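Side-chain contacts in pectate lyase (Bacillus subtilis, PDB 5AMV), which cleaves polygalacturonate by calcium-dependent elimination, leaving oligosaccharides with an unsaturated galacturonosyl group at the non-reducing end: residues Y83-Y88 and R217-H222; R112-Q117 and N180-N185; Y163-Q168 and G204-S209. All coordinates share one frame; numbering follows the deposited sequence.

Interaction 1: Y83-Y88 and R217-H222; sequences YDLDKY and RKYQHH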
loop_
_atom_site.group_PDB
_atom_site.type_symbol
_atom_site.label_atom_id
_atom_site.label_comp_id
_atom_site.label_asym_id
_atom_site.label_seq_id
_atom_site.Cartn_x
_atom_site.Cartn_y
_atom_site.Cartn_z
ATOM N N TYR A 83 26.523 -9.877 -10.484
ATOM C CA TYR A 83 25.481 -10.587 -9.745
ATOM C C TYR A 83 25.011 -11.826 -10.496
ATOM O O TYR A 83 24.842 -11.787 -11.717
ATOM C CB TYR A 83 24.301 -9.659 -9.525
ATOM C CG TYR A 83 23.086 -10.356 -8.926
ATOM C CD1 TYR A 83 23.021 -10.648 -7.551
ATOM C CD2 TYR A 83 22.016 -10.687 -9.734
ATOM C CE1 TYR A 83 21.878 -11.272 -7.022
ATOM C CE2 TYR A 83 20.867 -11.275 -9.228
ATOM C CZ TYR A 83 20.807 -11.564 -7.876
ATOM O OH TYR A 83 19.653 -12.149 -7.372
ATOM N N ASP A 84 24.837 -12.929 -9.750
ATOM C CA ASP A 84 24.264 -14.145 -10.297
ATOM C C ASP A 84 23.494 -14.817 -9.184
ATOM O O ASP A 84 24.022 -15.054 -8.075
ATOM C CB ASP A 84 25.355 -15.066 -10.809
ATOM C CG ASP A 84 24.805 -16.372 -11.366
ATOM O OD1 ASP A 84 24.328 -16.356 -12.519
ATOM O OD2 ASP A 84 24.882 -17.397 -10.649
ATOM N N LEU A 85 22.209 -15.052 -9.448
ATOM C CA LEU A 85 21.318 -15.618 -8.408
ATOM C C LEU A 85 21.888 -16.934 -7.839
ATOM O O LEU A 85 21.911 -17.125 -6.627
ATOM C CB LEU A 85 19.879 -15.800 -8.907
ATOM C CG LEU A 85 18.878 -16.415 -7.925
ATOM C CD1 LEU A 85 18.782 -15.617 -6.574
ATOM C CD2 LEU A 85 17.486 -16.621 -8.578
ATOM N N ASP A 86 22.351 -17.839 -8.699
ATOM C CA ASP A 86 22.922 -19.086 -8.197
ATOM C C ASP A 86 24.115 -18.836 -7.277
ATOM O O ASP A 86 24.184 -19.442 -6.210
ATOM C CB ASP A 86 23.234 -20.062 -9.352
ATOM C CG ASP A 86 21.961 -20.745 -9.893
ATOM O OD1 ASP A 86 21.138 -21.215 -9.068
ATOM O OD2 ASP A 86 21.749 -20.787 -11.127
ATOM N N LYS A 87 25.007 -17.908 -7.631
ATOM C CA LYS A 87 26.137 -17.580 -6.743
ATOM C C LYS A 87 25.652 -16.931 -5.438
ATOM O O LYS A 87 26.193 -17.206 -4.358
ATOM C CB LYS A 87 27.170 -16.693 -7.441
ATOM C CG LYS A 87 27.927 -17.428 -8.555
ATOM C CD LYS A 87 28.909 -16.477 -9.225
ATOM C CE LYS A 87 29.524 -17.136 -10.482
ATOM N NZ LYS A 87 30.490 -16.211 -11.132
ATOM N N TYR A 88 24.598 -16.113 -5.539
ATOM C CA TYR A 88 24.069 -15.435 -4.357
ATOM C C TYR A 88 23.497 -16.495 -3.415
ATOM O O TYR A 88 23.758 -16.482 -2.201
ATOM C CB TYR A 88 22.981 -14.471 -4.807
ATOM C CG TYR A 88 22.390 -13.656 -3.683
ATOM C CD1 TYR A 88 21.330 -14.153 -2.889
ATOM C CD2 TYR A 88 22.893 -12.384 -3.413
ATOM C CE1 TYR A 88 20.779 -13.349 -1.861
ATOM C CE2 TYR A 88 22.345 -11.595 -2.406
ATOM C CZ TYR A 88 21.297 -12.093 -1.631
ATOM O OH TYR A 88 20.779 -11.303 -0.622
ATOM N N ARG A 217 11.708 -20.581 1.492
ATOM C CA ARG A 217 10.934 -19.345 1.634
ATOM C C ARG A 217 10.589 -18.766 0.255
ATOM O O ARG A 217 11.430 -18.732 -0.646
ATOM C CB ARG A 217 11.679 -18.289 2.484
ATOM C CG ARG A 217 12.081 -18.687 3.941
ATOM C CD ARG A 217 10.870 -18.931 4.895
ATOM N NE ARG A 217 10.073 -17.737 5.211
ATOM C CZ ARG A 217 8.866 -17.780 5.782
ATOM N NH1 ARG A 217 8.313 -18.948 6.089
ATOM N NH2 ARG A 217 8.194 -16.667 6.045
ATOM N N LYS A 218 9.333 -18.314 0.110
ATOM C CA LYS A 218 8.823 -17.681 -1.123
ATOM C C LYS A 218 9.820 -16.643 -1.597
ATOM O O LYS A 218 10.175 -15.771 -0.814
ATOM C CB LYS A 218 7.482 -16.961 -0.843
ATOM C CG LYS A 218 6.747 -16.442 -2.106
ATOM C CD LYS A 218 5.748 -15.286 -1.798
ATOM C CE LYS A 218 4.263 -15.702 -1.658
ATOM N NZ LYS A 218 3.248 -14.514 -1.590
ATOM N N TYR A 219 10.211 -16.715 -2.857
ATOM C CA TYR A 219 11.076 -15.695 -3.457
ATOM C C TYR A 219 10.166 -14.519 -3.865
ATOM O O TYR A 219 9.701 -14.439 -5.006
ATOM C CB TYR A 219 11.809 -16.309 -4.603
ATOM C CG TYR A 219 12.909 -15.454 -5.216
ATOM C CD1 TYR A 219 13.954 -14.967 -4.424
ATOM C CD2 TYR A 219 12.951 -15.260 -6.600
ATOM C CE1 TYR A 219 15.000 -14.217 -5.003
ATOM C CE2 TYR A 219 13.967 -14.530 -7.193
ATOM C CZ TYR A 219 14.979 -14.005 -6.401
ATOM O OH TYR A 219 15.973 -13.301 -7.037
ATOM N N GLN A 220 9.974 -13.621 -2.902
ATOM C CA GLN A 220 8.950 -12.582 -2.998
ATOM C C GLN A 220 9.401 -11.372 -3.817
ATOM O O GLN A 220 10.342 -10.693 -3.442
ATOM C CB GLN A 220 8.507 -12.158 -1.604
ATOM C CG GLN A 220 7.437 -11.076 -1.598
ATOM C CD GLN A 220 6.137 -11.494 -2.312
ATOM O OE1 GLN A 220 5.866 -11.122 -3.446
ATOM N NE2 GLN A 220 5.340 -12.291 -1.623
ATOM N N HIS A 221 8.688 -11.108 -4.920
ATOM C CA HIS A 221 9.000 -9.976 -5.813
ATOM C C HIS A 221 8.199 -8.719 -5.515
ATOM O O HIS A 221 8.489 -7.653 -6.080
ATOM C CB HIS A 221 8.741 -10.366 -7.271
ATOM C CG HIS A 221 9.628 -11.463 -7.756
ATOM N ND1 HIS A 221 10.942 -11.239 -8.104
ATOM C CD2 HIS A 221 9.399 -12.789 -7.965
ATOM C CE1 HIS A 221 11.497 -12.378 -8.487
ATOM N NE2 HIS A 221 10.584 -13.340 -8.408
ATOM N N HIS A 222 7.133 -8.853 -4.726
ATOM C CA HIS A 222 6.343 -7.671 -4.343
ATOM C C HIS A 222 6.460 -7.348 -2.883
ATOM O O HIS A 222 6.751 -8.231 -2.064
ATOM C CB HIS A 222 4.855 -7.968 -4.596
ATOM C CG HIS A 222 4.559 -8.277 -6.020
ATOM N ND1 HIS A 222 4.148 -9.520 -6.439
ATOM C CD2 HIS A 222 4.650 -7.514 -7.134
ATOM C CE1 HIS A 222 3.977 -9.506 -7.750
ATOM N NE2 HIS A 222 4.258 -8.298 -8.192
HETATM O O HOH W 1 17.574 -11.673 -5.544
HETATM O O HOH W 2 17.458 -12.109 -9.091
#

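Interaction 2: R112-Q117 and N180-N185; sequences RSQKNQ and NSQYDN. With CA (calcium ion), chain C.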
loop_
_atom_site.group_PDB
_atom_site.type_symbol
_atom_site.label_atom_id
_atom_site.label_comp_id
_atom_site.label_asym_id
_atom_site.label_seq_id
_atom_site.Cartn_x
_atom_site.Cartn_y
_atom_site.Cartn_z
ATOM N N ARG A 112 23.501 -3.262 -5.994
ATOM C CA ARG A 112 23.691 -2.416 -7.195
ATOM C C ARG A 112 22.608 -2.672 -8.231
ATOM O O ARG A 112 22.073 -1.710 -8.857
ATOM C CB ARG A 112 25.105 -2.589 -7.796
ATOM C CG ARG A 112 26.178 -1.984 -6.878
ATOM C CD ARG A 112 27.576 -1.972 -7.561
ATOM N NE ARG A 112 28.043 -3.278 -8.046
ATOM C CZ ARG A 112 28.814 -4.125 -7.361
ATOM N NH1 ARG A 112 29.211 -3.829 -6.124
ATOM N NH2 ARG A 112 29.150 -5.294 -7.921
ATOM N N SER A 113 22.291 -3.956 -8.432
ATOM C CA SER A 113 21.248 -4.331 -9.365
ATOM C C SER A 113 19.901 -3.693 -8.973
ATOM O O SER A 113 19.204 -3.100 -9.816
ATOM C CB SER A 113 21.093 -5.862 -9.374
ATOM O OG SER A 113 22.368 -6.440 -9.690
ATOM N N GLN A 114 19.560 -3.837 -7.699
ATOM C CA GLN A 114 18.340 -3.255 -7.154
ATOM C C GLN A 114 18.311 -1.733 -7.352
ATOM O O GLN A 114 17.280 -1.151 -7.720
ATOM C CB GLN A 114 18.244 -3.637 -5.672
ATOM C CG GLN A 114 16.876 -3.409 -5.124
ATOM C CD GLN A 114 16.738 -3.909 -3.737
ATOM O OE1 GLN A 114 17.615 -3.693 -2.875
ATOM N NE2 GLN A 114 15.625 -4.615 -3.494
ATOM N N LYS A 115 19.456 -1.082 -7.129
ATOM C CA LYS A 115 19.472 0.367 -7.267
ATOM C C LYS A 115 19.286 0.789 -8.730
ATOM O O LYS A 115 18.658 1.789 -9.012
ATOM C CB LYS A 115 20.739 0.942 -6.629
ATOM C CG LYS A 115 20.671 0.905 -5.081
ATOM C CD LYS A 115 22.045 1.158 -4.469
ATOM C CE LYS A 115 21.999 1.240 -2.947
ATOM N NZ LYS A 115 22.476 -0.002 -2.269
ATOM N N ASN A 116 19.771 -0.010 -9.664
ATOM C CA ASN A 116 19.545 0.296 -11.094
ATOM C C ASN A 116 18.031 0.288 -11.413
ATOM O O ASN A 116 17.523 1.145 -12.113
ATOM C CB ASN A 116 20.240 -0.777 -11.925
ATOM C CG ASN A 116 21.762 -0.691 -11.842
ATOM O OD1 ASN A 116 22.321 0.363 -11.518
ATOM N ND2 ASN A 116 22.432 -1.774 -12.195
ATOM N N GLN A 117 17.327 -0.714 -10.893
ATOM C CA GLN A 117 15.875 -0.759 -11.131
ATOM C C GLN A 117 15.136 0.352 -10.399
ATOM O O GLN A 117 14.224 0.966 -10.963
ATOM C CB GLN A 117 15.271 -2.116 -10.779
ATOM C CG GLN A 117 13.746 -2.146 -11.037
ATOM C CD GLN A 117 13.123 -3.543 -10.901
ATOM O OE1 GLN A 117 13.616 -4.400 -10.158
ATOM N NE2 GLN A 117 12.052 -3.770 -11.654
ATOM N N ASN A 180 12.821 -10.222 0.814
ATOM C CA ASN A 180 12.104 -8.966 0.887
ATOM C C ASN A 180 12.406 -8.126 -0.315
ATOM O O ASN A 180 13.573 -7.935 -0.704
ATOM C CB ASN A 180 12.415 -8.199 2.158
ATOM C CG ASN A 180 11.809 -8.862 3.384
ATOM O OD1 ASN A 180 10.591 -9.003 3.482
ATOM N ND2 ASN A 180 12.651 -9.275 4.307
ATOM N N SER A 181 11.326 -7.672 -0.939
ATOM C CA SER A 181 11.436 -6.766 -2.101
ATOM C C SER A 181 11.180 -5.319 -1.688
ATOM O O SER A 181 10.635 -5.066 -0.596
ATOM C CB SER A 181 10.491 -7.217 -3.193
ATOM O OG SER A 181 11.098 -8.279 -3.957
ATOM N N GLN A 182 11.582 -4.369 -2.552
ATOM C CA GLN A 182 11.629 -2.952 -2.191
ATOM C C GLN A 182 10.438 -2.108 -2.632
ATOM O O GLN A 182 10.324 -0.971 -2.132
ATOM C CB GLN A 182 12.899 -2.285 -2.743
ATOM C CG GLN A 182 14.161 -2.640 -1.973
ATOM C CD GLN A 182 14.092 -2.222 -0.497
ATOM O OE1 GLN A 182 13.944 -1.029 -0.178
ATOM N NE2 GLN A 182 14.207 -3.204 0.405
ATOM N N TYR A 183 9.614 -2.576 -3.580
ATOM C CA TYR A 183 8.668 -1.627 -4.209
ATOM C C TYR A 183 7.264 -1.866 -3.776
ATOM O O TYR A 183 6.778 -2.990 -3.835
ATOM C CB TYR A 183 8.740 -1.657 -5.770
ATOM C CG TYR A 183 10.166 -1.582 -6.212
ATOM C CD1 TYR A 183 10.961 -0.499 -5.830
ATOM C CD2 TYR A 183 10.748 -2.632 -6.939
ATOM C CE1 TYR A 183 12.305 -0.460 -6.150
ATOM C CE2 TYR A 183 12.087 -2.596 -7.280
ATOM C CZ TYR A 183 12.858 -1.528 -6.900
ATOM O OH TYR A 183 14.209 -1.541 -7.177
ATOM N N ASP A 184 6.615 -0.780 -3.378
ATOM C CA ASP A 184 5.171 -0.788 -3.163
ATOM C C ASP A 184 4.556 -0.081 -4.382
ATOM O O ASP A 184 5.287 0.554 -5.160
ATOM C CB ASP A 184 4.863 0.056 -1.926
ATOM C CG ASP A 184 5.630 -0.361 -0.691
ATOM O OD1 ASP A 184 5.871 -1.560 -0.450
ATOM O OD2 ASP A 184 5.947 0.527 0.142
ATOM N N ASN A 185 3.220 -0.089 -4.527
ATOM C CA ASN A 185 2.608 0.807 -5.532
ATOM C C ASN A 185 2.710 2.273 -5.069
ATOM O O ASN A 185 3.110 3.144 -5.847
ATOM C CB ASN A 185 1.147 0.406 -5.802
ATOM C CG ASN A 185 1.028 -1.066 -6.088
ATOM O OD1 ASN A 185 0.450 -1.818 -5.277
ATOM N ND2 ASN A 185 1.567 -1.519 -7.246
HETATM CA CA CA C . 6.642 -1.156 1.707
HETATM O O HOH W 3 14.965 -5.437 -0.763
HETATM O O HOH W 4 15.075 -3.990 -7.988
HETATM O O HOH W 5 8.760 -0.839 0.754
HETATM O O HOH W 6 6.816 -2.270 3.763
HETATM O O HOH W 7 6.945 0.672 3.102
#

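Interaction 3: Y163-Q168 and G204-S209; sequences YDYFPQ and GSRPDS. With ACT (acetate ion), chain D.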
loop_
_atom_site.group_PDB
_atom_site.type_symbol
_atom_site.label_atom_id
_atom_site.label_comp_id
_atom_site.label_asym_id
_atom_site.label_seq_id
_atom_site.Cartn_x
_atom_site.Cartn_y
_atom_site.Cartn_z
ATOM N N TYR A 163 7.235 -4.694 -9.137
ATOM C CA TYR A 163 7.950 -5.965 -9.125
ATOM C C TYR A 163 9.439 -5.707 -8.975
ATOM O O TYR A 163 10.015 -4.894 -9.719
ATOM C CB TYR A 163 7.725 -6.655 -10.478
ATOM C CG TYR A 163 8.245 -8.069 -10.643
ATOM C CD1 TYR A 163 9.587 -8.317 -10.979
ATOM C CD2 TYR A 163 7.404 -9.179 -10.405
ATOM C CE1 TYR A 163 10.036 -9.598 -11.188
ATOM C CE2 TYR A 163 7.860 -10.496 -10.607
ATOM C CZ TYR A 163 9.196 -10.694 -10.958
ATOM O OH TYR A 163 9.673 -11.990 -11.131
ATOM N N ASP A 164 10.056 -6.419 -8.040
ATOM C CA ASP A 164 11.504 -6.247 -7.797
ATOM C C ASP A 164 12.207 -7.485 -8.330
ATOM O O ASP A 164 11.959 -8.616 -7.857
ATOM C CB ASP A 164 11.693 -6.110 -6.260
ATOM C CG ASP A 164 13.104 -5.825 -5.824
ATOM O OD1 ASP A 164 14.079 -6.052 -6.558
ATOM O OD2 ASP A 164 13.221 -5.344 -4.658
ATOM N N TYR A 165 13.123 -7.291 -9.289
ATOM C CA TYR A 165 13.873 -8.418 -9.830
ATOM C C TYR A 165 14.934 -8.971 -8.857
ATOM O O TYR A 165 15.475 -10.036 -9.101
ATOM C CB TYR A 165 14.585 -8.047 -11.125
ATOM C CG TYR A 165 13.655 -7.924 -12.305
ATOM C CD1 TYR A 165 13.021 -9.069 -12.829
ATOM C CD2 TYR A 165 13.402 -6.674 -12.876
ATOM C CE1 TYR A 165 12.152 -8.955 -13.918
ATOM C CE2 TYR A 165 12.534 -6.552 -13.950
ATOM C CZ TYR A 165 11.917 -7.700 -14.433
ATOM O OH TYR A 165 11.050 -7.549 -15.492
ATOM N N PHE A 166 15.228 -8.261 -7.768
ATOM C CA PHE A 166 16.420 -8.626 -6.935
ATOM C C PHE A 166 16.077 -8.599 -5.442
ATOM O O PHE A 166 16.712 -7.889 -4.674
ATOM C CB PHE A 166 17.599 -7.668 -7.226
ATOM C CG PHE A 166 17.866 -7.522 -8.703
ATOM C CD1 PHE A 166 18.510 -8.577 -9.424
ATOM C CD2 PHE A 166 17.459 -6.383 -9.364
ATOM C CE1 PHE A 166 18.701 -8.448 -10.826
ATOM C CE2 PHE A 166 17.671 -6.245 -10.768
ATOM C CZ PHE A 166 18.268 -7.303 -11.493
ATOM N N PRO A 167 15.101 -9.425 -5.023
ATOM C CA PRO A 167 14.772 -9.468 -3.600
ATOM C C PRO A 167 15.990 -9.806 -2.739
ATOM O O PRO A 167 16.823 -10.631 -3.128
ATOM C CB PRO A 167 13.756 -10.630 -3.505
ATOM C CG PRO A 167 13.317 -10.961 -4.853
ATOM C CD PRO A 167 14.291 -10.347 -5.832
ATOM N N GLN A 168 16.055 -9.160 -1.572
ATOM C CA GLN A 168 17.129 -9.369 -0.620
ATOM C C GLN A 168 16.803 -10.527 0.328
ATOM O O GLN A 168 15.696 -10.590 0.846
ATOM C CB GLN A 168 17.338 -8.112 0.188
ATOM C CG GLN A 168 18.523 -8.167 1.138
ATOM C CD GLN A 168 18.538 -6.938 2.049
ATOM O OE1 GLN A 168 17.531 -6.611 2.667
ATOM N NE2 GLN A 168 19.658 -6.240 2.093
ATOM N N GLY A 204 -0.817 -7.409 -11.421
ATOM C CA GLY A 204 -0.728 -7.465 -12.877
ATOM C C GLY A 204 -0.709 -8.905 -13.347
ATOM O O GLY A 204 -1.496 -9.732 -12.861
ATOM N N SER A 205 0.241 -9.211 -14.239
ATOM C CA SER A 205 0.332 -10.529 -14.858
ATOM C C SER A 205 1.359 -11.436 -14.155
ATOM O O SER A 205 1.682 -12.513 -14.663
ATOM C CB SER A 205 0.703 -10.384 -16.331
ATOM O OG SER A 205 2.012 -9.836 -16.440
ATOM N N ARG A 206 1.811 -11.015 -12.976
ATOM C CA ARG A 206 2.876 -11.728 -12.261
ATOM C C ARG A 206 2.455 -12.087 -10.819
ATOM O O ARG A 206 3.074 -11.650 -9.827
ATOM C CB ARG A 206 4.196 -10.937 -12.312
ATOM C CG ARG A 206 4.790 -10.980 -13.742
ATOM C CD ARG A 206 6.225 -10.468 -13.827
ATOM N NE ARG A 206 6.334 -8.997 -13.738
ATOM C CZ ARG A 206 7.442 -8.323 -14.077
ATOM N NH1 ARG A 206 8.520 -8.989 -14.480
ATOM N NH2 ARG A 206 7.509 -6.993 -14.003
ATOM N N PRO A 207 1.371 -12.885 -10.691
ATOM C CA PRO A 207 0.968 -13.285 -9.345
ATOM C C PRO A 207 2.060 -14.079 -8.617
ATOM O O PRO A 207 2.886 -14.792 -9.249
ATOM C CB PRO A 207 -0.295 -14.132 -9.585
ATOM C CG PRO A 207 -0.091 -14.710 -11.020
ATOM C CD PRO A 207 0.622 -13.590 -11.766
ATOM N N ASP A 208 2.062 -13.973 -7.292
ATOM C CA ASP A 208 3.069 -14.596 -6.452
ATOM C C ASP A 208 3.143 -16.115 -6.536
ATOM O O ASP A 208 4.191 -16.700 -6.227
ATOM C CB ASP A 208 2.836 -14.224 -4.991
ATOM C CG ASP A 208 3.090 -12.773 -4.707
ATOM O OD1 ASP A 208 3.603 -12.080 -5.605
ATOM O OD2 ASP A 208 2.777 -12.337 -3.579
ATOM N N SER A 209 2.028 -16.738 -6.941
ATOM C CA SER A 209 1.936 -18.205 -7.031
ATOM C C SER A 209 3.032 -18.808 -7.902
ATOM O O SER A 209 3.415 -19.955 -7.702
ATOM C CB SER A 209 0.560 -18.612 -7.570
ATOM O OG SER A 209 0.349 -18.045 -8.851
HETATM C C ACT D . 12.220 -12.931 -13.096
HETATM O O ACT D . 11.382 -12.756 -14.022
HETATM O OXT ACT D . 12.101 -12.237 -12.044
HETATM C CH3 ACT D . 13.338 -13.914 -13.277
#

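Interaction 1: Y83-Y88 and R217-H222
The start of helix 85-92 and the residues just before it meet the loop that follows strand 217-218 through three side chains, Tyr83 and Leu85 on one side and Tyr219 on the other. The two tyrosines come from opposite directions and present their hydroxyls to each other, yet Tyr83 OH and Tyr219 OH stay 3.9 Å apart. Two waters fill the role of a direct bond. Water 1 lies 2.8 Å from Tyr83 OH and 2.7 Å from Tyr219 OH; water 2 is 2.8 Å from both of these oxygens. The two hydroxyls and two waters thus close a circuit of four hydrogen bonds, with water 2 in the plane of the Tyr83 ring at its edge. Leu85 supplies the apolar share: Leu85 CD1 approaches Tyr219 OH at 3.7 Å and also touches CZ, meeting the ring obliquely, while CD2 reaches the same hydroxyl. Leu85 extends both methyls to the hydroxyl end of Tyr219 because its chi1 of 178° points CG directly away from the backbone N.

In this right-handed parallel beta-helix of polysaccharide lyase family 1, the contact joins a peripheral helix to a loop projecting from the beta-helix. Tyr83 also packs on helix 105-121, against Gln106, Ala109 and Arg110, and Tyr219 rests on Pro167.

Tyr219 is the central residue of an inverse gamma turn. Asp84 is the N-cap of helix 85-92: Asp84 OD2 accepts from Lys87 N at 3.1 Å on the anti side of the carboxylate, with an N-H...O angle of 152°, but the side chain has two conformers, which leaves this bond doubtful. Asp84 O accepts from Tyr88 N at 2.8 Å, an i to i+4 helical bond.

Interaction 2: R112-Q117 and N180-N185
Gln114 and Gln117 of helix 105-121 face Gln182 and Tyr183 in the loop between strands 178-180 and 186-189, on the calcium-binding side of the parallel beta-helix. Gln114 and Gln182 cross at about a right angle, their amide planes 69° apart, with the Gln114 amide set against Gln182 CG. Gln114 is modelled in two conformers, so the closeness of this approach is doubtful. In one of them its NE2 donates to Asp164 OD2 and to water 3, which accepts from Gln182 NE2 at 2.6 Å and donates to Asn180 O.

Tyr183 runs past Gln114 in the opposite direction, and its hydroxyl ends beside Gln114 CG and Gln117 CB. Gln117, extended with CG pointing away from its backbone N (chi1 -180°), crosses Tyr183 obliquely at the ring edge, amide and ring planes 69° apart. Gln117 OE1 sits near the ring plane, 3.7 Å from Tyr183 CE2. Water 4 donates to Gln117 OE1 at 2.6 Å and accepts from Tyr183 OH at 2.7 Å. The Gln117 amide is also held by Asn65, and its OE1 accepts from Tyr165 N.

The next residue, Asp184, grips the calcium with both carboxylate oxygens, OD1 at 2.3 Å and OD2 at 2.4 Å; Asp223, Asp227 and waters 5, 6 and 7 also bind it. Water 5 donates back to Gln182 O, a long bond of 3.3 Å.

Interaction 3: Y163-Q168 and G204-S209
A cation-pi stack between Arg206 and Tyr163 dominates this surface contact between two loops of the parallel beta-helix, which follow the neighbouring parallel strands 158-160 and 200-202. The guanidinium lies flat on one face of the phenol ring, centres 3.7 Å apart and planes only 4° from parallel. Arg206 CZ sits over the CG side of the ring, Arg206 NE is 3.5 Å from Tyr163 CD2, and Arg206 NH2 reaches back to Tyr163 CB. The bend at chi3 of Arg206 (-75°) swings the guanidinium over the ring, while Arg206 CD stays above the Tyr163 ring as a CH-pi donor, 4.1 Å from its centroid.

Hydrogen bonds and charge fix the rotation of the stacked group. Arg206 NH1 donates to Tyr165 OH at 3.1 Å, nearly straight at 173° and in the guanidinium plane. Arg206 NE forms a salt bridge with Asp161, so the cation is held both in its plane and over a face. With an alanine in place of Tyr163, the guanidinium would probably lose the aromatic surface under it and be freer to tilt about its remaining bonds to Tyr165 and Asp161.

The two tyrosines also pack together, Tyr163 CD1 lying over a face of the Tyr165 ring near its rim. An acetate, probably from the crystallisation liquor, occupies the edges of both rings: Tyr163 OH donates to acetate OXT at 2.6 Å, and this oxygen also touches Tyr165 CD1 at 3.4 Å.

Asp164, between the two tyrosines in sequence, makes an Asx turn: Asp164 OD1 accepts from Phe166 N at 2.8 Å, the N-H arriving from above the carboxylate plane.

In the fold
The three contacts form one cluster, their centres 11 to 12 Å apart. Asp164 ties interaction 3 to the others: its OD2 lies 2.8 Å from Gln182 N of interaction 2, close to Gln114 as well, and Asp164 N lies 2.8 Å from His221 O of interaction 1. Ser181 OG of interaction 2 probably bonds Gln220 O of interaction 1 (2.6 Å), and His222 ND1 of interaction 1 probably bonds Asp208 OD1 of interaction 3 (2.7 Å). Segment 217-222 begins with Arg217 of the glycan pocket and runs into the calcium ligand Asp223, which places the cluster probably beside, rather than in, the substrate cleft. The Tyr219 side chain is about 12 Å from a bound galacturonate, and that of Tyr163 about 13 Å from the calcium.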